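Histidine acid phosphatase (Bifidobacterium longum subsp. infantis, PDB 6RXD) probably removes phosphate groups from inositol polyphosphates such as phytate, and from 2,3-bisphosphoglycerate, as a histidine acid phosphatase of the MINPP1 subfamily. Local coordinates at residues A57-M62 with W264-G270; E80-L85 with T327-Y333; A115-N119 with Q447-Y451; Y493-E497 with L509-I515. All coordinates share one frame; numbering follows the deposited sequence.

In the fold
The four contacts fall into two pairs at opposite sides of the chain's centre. Contacts 1 and 2 have centres about 17 Å apart and touch, because helices 55-69 and 75-95 are consecutive and pack through L59 and M60 on L85. Contacts 3 and 4 have centres about 21 Å apart and both reach the large mixed sheet, through strands 445-453 and 493-494. Contacts 1 and 4 lie farthest apart, with centres about 60 Å from each other. Along the chain contacts 1, 2 and 3 interleave, whereas contact 4 opens after all of them have closed. Contacts 1 to 3 therefore tie early helices to much later segments, and contact 4 fastens the C-terminus.

Contact 1 (A57-M62 with W264-G270); sequences ALLMRM and WYNTTDG
W264, R61 and L58 bury the most surface in this helix-on-loop packing. Helix 55-69 lies against the end of the short strand 264-265 and the loop that follows it, where N266 is the centre of an inverse gamma turn. The main motif is a Met-aromatic contact. M62 crosses one face of the W264 indole, and its CA sits 3.7 Å above the ring centre. M62 CG is 3.7 Å from the centroid of the six-membered ring, 16° off the normal, so a CH-pi contact forms. M62 SD is set obliquely, 4.6 Å from that W264 centroid. CG of M62 lies anti to the backbone N (chi1 -179°) and the chain runs on extended, which carries it across the ring. W264 NE1 is held by T65, one turn further along the helix.

R61 meets the loop with its aliphatic part. Its CD comes within 3.4 Å of T267 O, and bends at chi2 and chi3 turn the guanidinium back along the helix. There NE forms a salt bridge with E64, and NH1 bonds Y53 OH. L58 CD2 lies 3.5 Å from both Y265 C and N266 N, with N266 CB beside it. N266 ND2 bonds Y53 O, holding that amide from its other end. A water lies in the guanidinium plane, accepts from R61 NH1 at 2.9 Å and donates to N266 OD1 and T267 O.

Contact 2 (E80-L85 with T327-Y333); sequences EFVKNL and TFAFDQY
The F330 ring has N84 CB over one face, 3.6 Å above its plane and offset toward the rim, in a CH-pi contact. L85 CD2 reaches the same ring at CZ. The F81 ring is met at its edge by the phenol end of Y333, whose CZ lies in the plane of F81. The Y333 ring carries Q332 CG over the centre of one face.

N84 is the hub, and its amide is used at both ends. OD1 accepts from A329 N at 2.8 Å, with the donor standing above the carbonyl plane. ND2 gives a bent bond to Y333 OH at 3.1 Å, and the hydroxyl lies in the amide plane. Amide and phenol ring stand almost perpendicular, at 88°. These two bonds fix the rotation of the N84 amide. CG of N84 lies beside its backbone N (chi1 -76°), which directs the group at the loop.

E80 adds a bond one helical turn earlier. In one of the two conformers modelled for each of E80 and Q332, Q332 NE2 donates to E80 OE2 at 2.7 Å, on the anti lone pair. The same NE2 donates to A329 O at 2.9 Å, so in that pairing both its hydrogens may have partners. A329 O also accepts from Q332 N, on the opposite face of its plane.

The contact fastens the loop between helices 301-317 and 339-357 onto helix 75-95. F330 reaches L308 and L311 of helix 301-317, while F81 and L85 turn to helix 55-69. H326, a zinc ligand, immediately precedes the loop segment.

Contact 3 (A115-N119 with Q447-Y451); sequences AYQRN and QWDVY
R118 reaches from the last turn of helix 102-118 to D449 and Q447 on strand 445-453. Its CB leads toward the strand, and CG lies anti to the backbone N (chi1 -170°). The chain stays extended until it bends at chi3, where CD passes 3.8 Å from D449 OD2. NE then donates to that D449 OD2 at 2.9 Å, nearly straight at 167° and on the syn lone pair. NH2 donates to D449 OD1 at 2.8 Å, also on the syn side. This is a side-on, two-nitrogen salt bridge, with guanidinium and carboxylate nearly coplanar. At the tip NH1 and NH2 close end-on upon Q447 OE1, the NH2 bond measuring 2.9 Å. Both reach that oxygen from one face of the amide, above the carbonyl plane. NH2 therefore serves the carboxylate and the amide together.

N119, just past the helix end, adds a third grip. Its ND2 donates to D449 OD1 at 3.0 Å, from well above the carboxylate plane. The amide and carboxylate planes stand 85° apart. D449 has further partners in T39 and R469 on the neighbouring strands. With so many donors its negative charge is probably well stabilised. Q447 is steadied by N445 through NE2. A water joins N119 OD1, R118 O and Y451 OH.

Q447 and D449 alternate with W448, which points away from the helix. The arrangement is that of a helix end packed on one face of a central mixed sheet, as in the alpha/beta domain of histidine acid phosphatases.

Contact 4 (Y493-E497 with L509-I515); sequences YKLTE and LGQDARI
K494 and E497 hold the C-terminal tail at two points. The ammonium of K494 donates to two backbone carbonyls, D512 O and R514 O, each 3.0 Å from NZ. It stands above both carbonyl planes. The chain is extended beyond CG and runs past A513 O, with CG 3.5 Å away, while CE touches I515 CG2. E497 OE1 accepts from L509 N at 2.7 Å, on the syn lone pair and nearly straight at 166°. Its chain bends at chi2 (72°), which lays the carboxylate beside the L509 backbone and against A513 CB. L509 CD1 meets T496 at its CB, 3.8 Å away, the two side chains crossing at about a right angle.

One water accepts from K494 N and donates to A513 O at 2.8 Å. Another connects T496 OG1 with D512 O.

Further out, E497 OE2 is held by T508 OG1 and T484 N, so both carboxylate oxygens are engaged. The 3-10 turn 511-513 and the residue after it present D512 O and R514 O to the same ammonium. R514 turns away to D488 and P485.

K494 is the N-cap residue where strand 493-494 passes into helix 495-501. The backbone of Y493 is hydrogen-bonded to V468 of strand 467-472, and L495 packs on helix 372-386. The chain's final residues are thus pinned to a strand-helix junction at the border of the large sheet.

Contact 1 (A57-M62 with W264-G270)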
# COMPACT_ATOMS: atom_id res chain seq x y z
N ALA A 57 22.56 -1.78 6.01
CA ALA A 57 23.92 -1.24 6.05
C ALA A 57 24.26 -0.75 7.45
O ALA A 57 25.30 -1.11 8.02
CB ALA A 57 24.06 -0.10 5.05
N LEU A 58 23.39 0.10 8.00
CA LEU A 58 23.69 0.74 9.28
C LEU A 58 23.80 -0.27 10.40
O LEU A 58 24.66 -0.14 11.28
CB LEU A 58 22.63 1.80 9.61
CG LEU A 58 22.72 3.10 8.80
CD1 LEU A 58 21.46 3.93 8.97
CD2 LEU A 58 23.94 3.89 9.24
N LEU A 59 22.93 -1.28 10.39
CA LEU A 59 22.98 -2.27 11.44
C LEU A 59 24.23 -3.16 11.33
O LEU A 59 24.76 -3.61 12.34
CB LEU A 59 21.70 -3.10 11.50
CG LEU A 59 20.48 -2.36 12.08
CD1 LEU A 59 19.26 -3.22 11.92
CD2 LEU A 59 20.69 -2.02 13.57
N MET A 60 24.70 -3.40 10.11
CA MET A 60 26.00 -4.08 9.95
C MET A 60 27.17 -3.22 10.43
O MET A 60 28.11 -3.74 11.01
CB MET A 60 26.24 -4.54 8.51
CG MET A 60 27.45 -5.48 8.37
SD MET A 60 27.15 -7.07 9.20
CE MET A 60 26.47 -8.05 7.87
N ARG A 61 27.13 -1.91 10.20
CA ARG A 61 28.19 -1.05 10.75
C ARG A 61 28.17 -1.11 12.28
O ARG A 61 29.23 -1.16 12.92
CB ARG A 61 28.02 0.41 10.27
CG ARG A 61 27.96 0.58 8.75
CD ARG A 61 29.30 0.25 8.06
NE ARG A 61 29.47 -1.18 7.80
CZ ARG A 61 28.89 -1.84 6.79
NH1 ARG A 61 28.10 -1.20 5.94
NH2 ARG A 61 29.11 -3.14 6.64
N MET A 62 26.98 -1.14 12.86
CA MET A 62 26.85 -1.25 14.31
C MET A 62 27.40 -2.60 14.79
O MET A 62 28.10 -2.68 15.81
CB MET A 62 25.37 -1.10 14.71
CG MET A 62 25.09 -1.17 16.20
SD MET A 62 23.33 -0.88 16.50
CE MET A 62 23.31 -0.86 18.29
N TRP A 264 26.71 5.79 14.19
CA TRP A 264 27.08 5.16 12.92
C TRP A 264 26.46 5.86 11.74
O TRP A 264 25.27 6.18 11.77
CB TRP A 264 26.69 3.67 12.91
CG TRP A 264 27.44 2.91 13.94
CD1 TRP A 264 28.71 2.42 13.83
CD2 TRP A 264 26.98 2.56 15.25
NE1 TRP A 264 29.07 1.78 15.00
CE2 TRP A 264 28.02 1.85 15.88
CE3 TRP A 264 25.78 2.77 15.94
CZ2 TRP A 264 27.91 1.37 17.19
CZ3 TRP A 264 25.67 2.28 17.23
CH2 TRP A 264 26.73 1.58 17.84
N TYR A 265 27.28 6.10 10.72
CA TYR A 265 26.80 6.68 9.47
C TYR A 265 26.88 5.64 8.37
O TYR A 265 27.63 4.67 8.47
CB TYR A 265 27.64 7.90 9.08
CG TYR A 265 27.51 9.04 10.04
CD1 TYR A 265 26.55 10.03 9.84
CD2 TYR A 265 28.31 9.12 11.17
CE1 TYR A 265 26.40 11.07 10.74
CE2 TYR A 265 28.18 10.18 12.07
CZ TYR A 265 27.22 11.14 11.85
OH TYR A 265 27.07 12.18 12.73
N ASN A 266 26.10 5.86 7.32
CA ASN A 266 26.03 4.92 6.22
C ASN A 266 27.20 5.09 5.25
O ASN A 266 27.02 5.49 4.09
CB ASN A 266 24.69 5.07 5.52
CG ASN A 266 24.41 3.95 4.54
OD1 ASN A 266 25.15 2.96 4.49
ND2 ASN A 266 23.34 4.09 3.76
N THR A 267 28.40 4.78 5.74
CA THR A 267 29.63 4.93 4.97
C THR A 267 30.43 3.63 5.04
O THR A 267 30.02 2.68 5.72
CB THR A 267 30.50 6.05 5.54
OG1 THR A 267 30.89 5.72 6.88
CG2 THR A 267 29.73 7.38 5.53
N THR A 268 31.57 3.60 4.37
CA THR A 268 32.39 2.39 4.29
C THR A 268 32.83 1.88 5.66
O THR A 268 32.91 0.67 5.86
CB THR A 268 33.65 2.61 3.42
OG1 THR A 268 34.34 3.78 3.88
CG2 THR A 268 33.28 2.82 1.96
N ASP A 269 33.11 2.78 6.59
CA ASP A 269 33.58 2.36 7.92
C ASP A 269 32.66 2.78 9.06
O ASP A 269 33.05 2.71 10.23
CB ASP A 269 35.00 2.87 8.19
CG ASP A 269 35.10 4.39 8.23
OD1 ASP A 269 34.06 5.09 8.16
OD2 ASP A 269 36.23 4.89 8.33
N GLY A 270 31.46 3.24 8.72
CA GLY A 270 30.48 3.62 9.72
C GLY A 270 30.72 4.98 10.33
O GLY A 270 29.97 5.40 11.21
O HOH W 1 27.56 1.56 5.20
O HOH W 2 31.21 0.38 12.05

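Contact 2 (E80-L85 with T327-Y333)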
# COMPACT_ATOMS: atom_id res chain seq x y z
N GLU A 80 24.69 -14.92 14.87
CA GLU A 80 23.33 -14.97 14.34
C GLU A 80 22.89 -13.61 13.80
O GLU A 80 22.26 -13.54 12.74
CB GLU A 80 22.33 -15.50 15.37
CG GLU A 80 20.87 -15.50 14.91
CD GLU A 80 20.56 -16.60 13.90
OE1 GLU A 80 21.44 -17.45 13.62
OE2 GLU A 80 19.42 -16.62 13.38
N PHE A 81 23.24 -12.54 14.50
CA PHE A 81 22.88 -11.19 14.07
C PHE A 81 23.55 -10.86 12.73
O PHE A 81 22.89 -10.40 11.80
CB PHE A 81 23.29 -10.18 15.15
CG PHE A 81 22.75 -8.80 14.94
CD1 PHE A 81 21.40 -8.54 15.09
CD2 PHE A 81 23.60 -7.76 14.61
CE1 PHE A 81 20.90 -7.25 14.90
CE2 PHE A 81 23.12 -6.47 14.43
CZ PHE A 81 21.77 -6.22 14.58
N VAL A 82 24.84 -11.14 12.62
CA VAL A 82 25.57 -10.88 11.38
C VAL A 82 25.04 -11.75 10.23
O VAL A 82 24.95 -11.31 9.08
CB VAL A 82 27.10 -11.08 11.57
CG1 VAL A 82 27.85 -10.88 10.26
CG2 VAL A 82 27.63 -10.13 12.64
N LYS A 83 24.66 -12.99 10.54
CA LYS A 83 24.09 -13.88 9.51
C LYS A 83 22.76 -13.33 8.98
O LYS A 83 22.48 -13.39 7.78
CB LYS A 83 23.86 -15.29 10.07
CG LYS A 83 23.25 -16.26 9.06
CD LYS A 83 22.99 -17.65 9.65
CE LYS A 83 22.31 -18.55 8.62
NZ LYS A 83 21.98 -19.89 9.17
N ASN A 84 21.93 -12.82 9.88
CA ASN A 84 20.63 -12.28 9.48
C ASN A 84 20.81 -11.08 8.56
O ASN A 84 20.17 -10.97 7.51
CB ASN A 84 19.79 -11.89 10.71
CG ASN A 84 19.20 -13.09 11.41
OD1 ASN A 84 18.88 -14.09 10.77
ND2 ASN A 84 19.08 -13.02 12.73
N LEU A 85 21.72 -10.19 8.96
CA LEU A 85 21.98 -8.98 8.16
C LEU A 85 22.57 -9.33 6.81
O LEU A 85 22.10 -8.84 5.79
CB LEU A 85 22.91 -8.02 8.91
CG LEU A 85 22.41 -7.41 10.21
CD1 LEU A 85 23.52 -6.62 10.88
CD2 LEU A 85 21.24 -6.50 9.94
N THR A 327 19.33 -17.05 3.84
CA THR A 327 18.23 -17.05 4.80
C THR A 327 18.42 -15.96 5.85
O THR A 327 19.53 -15.47 6.08
CB THR A 327 18.05 -18.41 5.49
OG1 THR A 327 19.21 -18.70 6.27
CG2 THR A 327 17.84 -19.50 4.46
N PHE A 328 17.32 -15.57 6.48
CA PHE A 328 17.36 -14.60 7.57
C PHE A 328 16.18 -14.91 8.48
O PHE A 328 15.17 -15.46 8.04
CB PHE A 328 17.34 -13.15 7.05
CG PHE A 328 16.48 -12.95 5.81
CD1 PHE A 328 15.16 -12.54 5.92
CD2 PHE A 328 17.01 -13.17 4.54
CE1 PHE A 328 14.37 -12.37 4.78
CE2 PHE A 328 16.24 -13.00 3.40
CZ PHE A 328 14.92 -12.60 3.51
N ALA A 329 16.32 -14.57 9.76
CA ALA A 329 15.31 -14.92 10.75
C ALA A 329 15.12 -13.79 11.76
O ALA A 329 15.36 -13.95 12.96
CB ALA A 329 15.71 -16.22 11.46
N PHE A 330 14.68 -12.64 11.26
CA PHE A 330 14.48 -11.48 12.12
C PHE A 330 13.30 -11.65 13.07
O PHE A 330 13.23 -11.00 14.12
CB PHE A 330 14.33 -10.20 11.29
CG PHE A 330 15.61 -9.77 10.62
CD1 PHE A 330 16.59 -9.11 11.35
CD2 PHE A 330 15.84 -10.04 9.28
CE1 PHE A 330 17.79 -8.72 10.75
CE2 PHE A 330 17.03 -9.64 8.67
CZ PHE A 330 18.01 -8.99 9.41
N ASP A 331 12.38 -12.56 12.72
CA ASP A 331 11.24 -12.80 13.59
C ASP A 331 11.66 -13.32 14.96
O ASP A 331 10.92 -13.15 15.93
CB ASP A 331 10.21 -13.73 12.93
CG ASP A 331 10.79 -15.04 12.48
OD1 ASP A 331 11.99 -15.07 12.11
OD2 ASP A 331 10.05 -16.04 12.48
N GLN A 332 12.85 -13.92 15.07
CA GLN A 332 13.32 -14.43 16.35
C GLN A 332 13.53 -13.34 17.40
O GLN A 332 13.57 -13.64 18.59
CB GLN A 332 14.63 -15.18 16.19
CG GLN A 332 15.80 -14.23 16.03
CD GLN A 332 17.09 -14.95 15.81
OE1 GLN A 332 17.75 -15.34 16.77
NE2 GLN A 332 17.46 -15.13 14.55
N TYR A 333 13.65 -12.09 16.96
CA TYR A 333 13.86 -10.98 17.90
C TYR A 333 12.54 -10.38 18.34
O TYR A 333 12.52 -9.46 19.16
CB TYR A 333 14.71 -9.87 17.26
CG TYR A 333 16.05 -10.34 16.75
CD1 TYR A 333 16.98 -10.92 17.62
CD2 TYR A 333 16.40 -10.19 15.42
CE1 TYR A 333 18.21 -11.35 17.15
CE2 TYR A 333 17.64 -10.61 14.94
CZ TYR A 333 18.53 -11.19 15.82
OH TYR A 333 19.76 -11.62 15.36

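Contact 3 (A115-N119 with Q447-Y451)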
# COMPACT_ATOMS: atom_id res chain seq x y z
N ALA A 115 -9.70 -12.01 -10.39
CA ALA A 115 -10.50 -10.97 -11.05
C ALA A 115 -11.21 -11.54 -12.28
O ALA A 115 -12.39 -11.27 -12.50
CB ALA A 115 -9.64 -9.76 -11.42
N TYR A 116 -10.50 -12.35 -13.06
CA TYR A 116 -11.17 -12.99 -14.19
C TYR A 116 -12.24 -13.96 -13.69
O TYR A 116 -13.37 -13.96 -14.19
CB TYR A 116 -10.20 -13.74 -15.11
CG TYR A 116 -10.95 -14.62 -16.07
CD1 TYR A 116 -11.70 -14.06 -17.11
CD2 TYR A 116 -10.98 -16.00 -15.91
CE1 TYR A 116 -12.43 -14.87 -17.99
CE2 TYR A 116 -11.70 -16.81 -16.79
CZ TYR A 116 -12.42 -16.23 -17.82
OH TYR A 116 -13.14 -17.03 -18.67
N GLN A 117 -11.87 -14.77 -12.71
CA GLN A 117 -12.74 -15.84 -12.24
C GLN A 117 -14.05 -15.32 -11.67
O GLN A 117 -15.12 -15.88 -11.94
CB GLN A 117 -11.99 -16.72 -11.22
CG GLN A 117 -10.93 -17.58 -11.88
CD GLN A 117 -9.99 -18.26 -10.90
OE1 GLN A 117 -9.97 -17.94 -9.71
NE2 GLN A 117 -9.20 -19.20 -11.40
N ARG A 118 -13.98 -14.23 -10.91
CA ARG A 118 -15.18 -13.65 -10.32
C ARG A 118 -16.12 -13.08 -11.37
O ARG A 118 -17.34 -13.08 -11.19
CB ARG A 118 -14.82 -12.55 -9.31
CG ARG A 118 -16.03 -12.08 -8.49
CD ARG A 118 -15.61 -11.10 -7.42
NE ARG A 118 -15.45 -9.74 -7.94
CZ ARG A 118 -14.28 -9.14 -8.16
NH1 ARG A 118 -13.14 -9.78 -7.91
NH2 ARG A 118 -14.24 -7.90 -8.62
N ASN A 119 -15.55 -12.60 -12.47
CA ASN A 119 -16.34 -12.00 -13.53
C ASN A 119 -16.20 -12.75 -14.83
O ASN A 119 -16.14 -12.14 -15.89
CB ASN A 119 -15.99 -10.53 -13.72
CG ASN A 119 -16.74 -9.63 -12.77
OD1 ASN A 119 -17.97 -9.55 -12.81
ND2 ASN A 119 -16.01 -8.95 -11.90
N GLN A 447 -12.16 -3.16 -5.37
CA GLN A 447 -12.77 -3.55 -6.64
C GLN A 447 -14.27 -3.29 -6.59
O GLN A 447 -14.91 -3.53 -5.56
CB GLN A 447 -12.49 -5.03 -6.92
CG GLN A 447 -11.00 -5.37 -7.02
CD GLN A 447 -10.76 -6.79 -7.47
OE1 GLN A 447 -11.41 -7.28 -8.39
NE2 GLN A 447 -9.82 -7.46 -6.82
N TRP A 448 -14.84 -2.80 -7.69
CA TRP A 448 -16.29 -2.65 -7.77
C TRP A 448 -16.79 -3.47 -8.93
O TRP A 448 -16.20 -3.42 -10.02
CB TRP A 448 -16.69 -1.20 -8.04
CG TRP A 448 -16.48 -0.22 -6.91
CD1 TRP A 448 -15.93 -0.47 -5.69
CD2 TRP A 448 -16.81 1.17 -6.94
NE1 TRP A 448 -15.90 0.69 -4.95
CE2 TRP A 448 -16.44 1.71 -5.69
CE3 TRP A 448 -17.39 2.00 -7.90
CZ2 TRP A 448 -16.62 3.07 -5.38
CZ3 TRP A 448 -17.58 3.34 -7.59
CH2 TRP A 448 -17.20 3.86 -6.34
N ASP A 449 -17.90 -4.18 -8.72
CA ASP A 449 -18.60 -4.87 -9.80
C ASP A 449 -19.90 -4.15 -10.11
O ASP A 449 -20.60 -3.73 -9.19
CB ASP A 449 -18.93 -6.31 -9.39
CG ASP A 449 -17.69 -7.13 -9.10
OD1 ASP A 449 -16.66 -6.91 -9.75
OD2 ASP A 449 -17.75 -8.00 -8.21
N VAL A 450 -20.22 -4.02 -11.40
CA VAL A 450 -21.43 -3.31 -11.79
C VAL A 450 -22.30 -4.20 -12.67
O VAL A 450 -21.82 -4.75 -13.66
CB VAL A 450 -21.10 -2.01 -12.56
CG1 VAL A 450 -22.38 -1.23 -12.88
CG2 VAL A 450 -20.14 -1.15 -11.76
N TYR A 451 -23.56 -4.34 -12.28
CA TYR A 451 -24.50 -5.15 -13.03
C TYR A 451 -25.66 -4.28 -13.49
O TYR A 451 -25.87 -3.18 -12.95
CB TYR A 451 -25.05 -6.29 -12.16
CG TYR A 451 -24.16 -7.50 -11.96
CD1 TYR A 451 -24.68 -8.78 -12.10
CD2 TYR A 451 -22.81 -7.38 -11.63
CE1 TYR A 451 -23.90 -9.90 -11.89
CE2 TYR A 451 -22.02 -8.51 -11.42
CZ TYR A 451 -22.57 -9.76 -11.56
OH TYR A 451 -21.80 -10.89 -11.35
O HOH W 3 -19.20 -10.61 -10.53

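Contact 4 (Y493-E497 with L509-I515)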
# COMPACT_ATOMS: atom_id res chain seq x y z
N TYR A 493 -25.74 -1.67 -4.47
CA TYR A 493 -26.22 -0.29 -4.37
C TYR A 493 -26.45 0.31 -5.75
O TYR A 493 -25.63 0.11 -6.66
CB TYR A 493 -25.17 0.57 -3.68
CG TYR A 493 -24.88 0.18 -2.26
CD1 TYR A 493 -25.40 0.92 -1.21
CD2 TYR A 493 -24.11 -0.94 -1.96
CE1 TYR A 493 -25.14 0.57 0.11
CE2 TYR A 493 -23.84 -1.30 -0.63
CZ TYR A 493 -24.36 -0.54 0.39
OH TYR A 493 -24.10 -0.87 1.70
N LYS A 494 -27.52 1.08 -5.89
CA LYS A 494 -27.77 1.78 -7.15
C LYS A 494 -26.67 2.79 -7.44
O LYS A 494 -26.14 3.44 -6.52
CB LYS A 494 -29.09 2.54 -7.09
CG LYS A 494 -30.33 1.68 -7.26
CD LYS A 494 -31.54 2.58 -7.49
CE LYS A 494 -32.84 1.77 -7.61
NZ LYS A 494 -34.05 2.65 -7.76
N LEU A 495 -26.33 2.93 -8.71
CA LEU A 495 -25.34 3.92 -9.13
C LEU A 495 -25.77 5.33 -8.74
O LEU A 495 -24.95 6.15 -8.32
CB LEU A 495 -25.11 3.83 -10.64
CG LEU A 495 -24.10 4.81 -11.24
CD1 LEU A 495 -22.71 4.57 -10.70
CD2 LEU A 495 -24.11 4.68 -12.76
N THR A 496 -27.06 5.61 -8.88
CA THR A 496 -27.59 6.92 -8.48
C THR A 496 -27.33 7.17 -7.00
O THR A 496 -26.98 8.28 -6.59
CB THR A 496 -29.09 7.02 -8.76
OG1 THR A 496 -29.75 5.86 -8.23
CG2 THR A 496 -29.37 7.10 -10.26
N GLU A 497 -27.51 6.12 -6.19
CA GLU A 497 -27.33 6.24 -4.75
C GLU A 497 -25.88 6.52 -4.42
O GLU A 497 -25.59 7.37 -3.57
CB GLU A 497 -27.83 4.98 -4.03
CG GLU A 497 -27.46 4.91 -2.54
CD GLU A 497 -28.23 5.89 -1.67
OE1 GLU A 497 -29.07 6.65 -2.20
OE2 GLU A 497 -28.00 5.90 -0.44
N LEU A 509 -30.50 8.71 -1.14
CA LEU A 509 -31.73 8.94 -1.89
C LEU A 509 -32.91 8.26 -1.20
O LEU A 509 -34.05 8.43 -1.62
CB LEU A 509 -31.61 8.44 -3.33
CG LEU A 509 -30.50 9.09 -4.15
CD1 LEU A 509 -30.44 8.51 -5.57
CD2 LEU A 509 -30.67 10.61 -4.19
N GLY A 510 -32.63 7.50 -0.14
CA GLY A 510 -33.70 6.90 0.65
C GLY A 510 -34.49 5.85 -0.10
O GLY A 510 -33.92 4.89 -0.62
N GLN A 511 -35.81 6.01 -0.16
CA GLN A 511 -36.66 5.05 -0.87
C GLN A 511 -36.28 4.93 -2.34
O GLN A 511 -36.43 3.85 -2.94
CB GLN A 511 -38.14 5.44 -0.72
CG GLN A 511 -39.09 4.34 -1.16
CD GLN A 511 -38.89 3.05 -0.37
OE1 GLN A 511 -38.63 3.07 0.83
NE2 GLN A 511 -38.99 1.91 -1.06
N ASP A 512 -35.78 6.01 -2.94
CA ASP A 512 -35.39 5.95 -4.34
C ASP A 512 -34.12 5.12 -4.59
O ASP A 512 -33.78 4.85 -5.74
CB ASP A 512 -35.22 7.36 -4.92
CG ASP A 512 -36.55 8.06 -5.14
OD1 ASP A 512 -37.61 7.39 -5.03
OD2 ASP A 512 -36.54 9.27 -5.43
N ALA A 513 -33.45 4.73 -3.51
CA ALA A 513 -32.28 3.86 -3.62
C ALA A 513 -32.70 2.39 -3.79
O ALA A 513 -31.91 1.56 -4.19
CB ALA A 513 -31.38 4.01 -2.39
N ARG A 514 -33.96 2.08 -3.46
CA ARG A 514 -34.41 0.69 -3.49
C ARG A 514 -34.83 0.28 -4.89
O ARG A 514 -35.38 1.08 -5.64
CB ARG A 514 -35.59 0.49 -2.53
CG ARG A 514 -35.31 0.92 -1.10
CD ARG A 514 -34.19 0.13 -0.46
NE ARG A 514 -34.35 0.07 0.99
CZ ARG A 514 -33.49 -0.50 1.84
NH1 ARG A 514 -32.36 -1.03 1.40
NH2 ARG A 514 -33.76 -0.51 3.14
N ILE A 515 -34.56 -0.97 -5.27
CA ILE A 515 -35.07 -1.48 -6.54
C ILE A 515 -36.51 -1.96 -6.40
O ILE A 515 -37.01 -2.15 -5.28
CB ILE A 515 -34.22 -2.62 -7.13
CG1 ILE A 515 -34.15 -3.81 -6.17
CG2 ILE A 515 -32.82 -2.14 -7.51
CD1 ILE A 515 -33.31 -4.96 -6.70
OXT ILE A 515 -37.21 -2.18 -7.39
O HOH W 4 -29.18 1.41 -3.66
O HOH W 5 -32.31 6.24 -8.00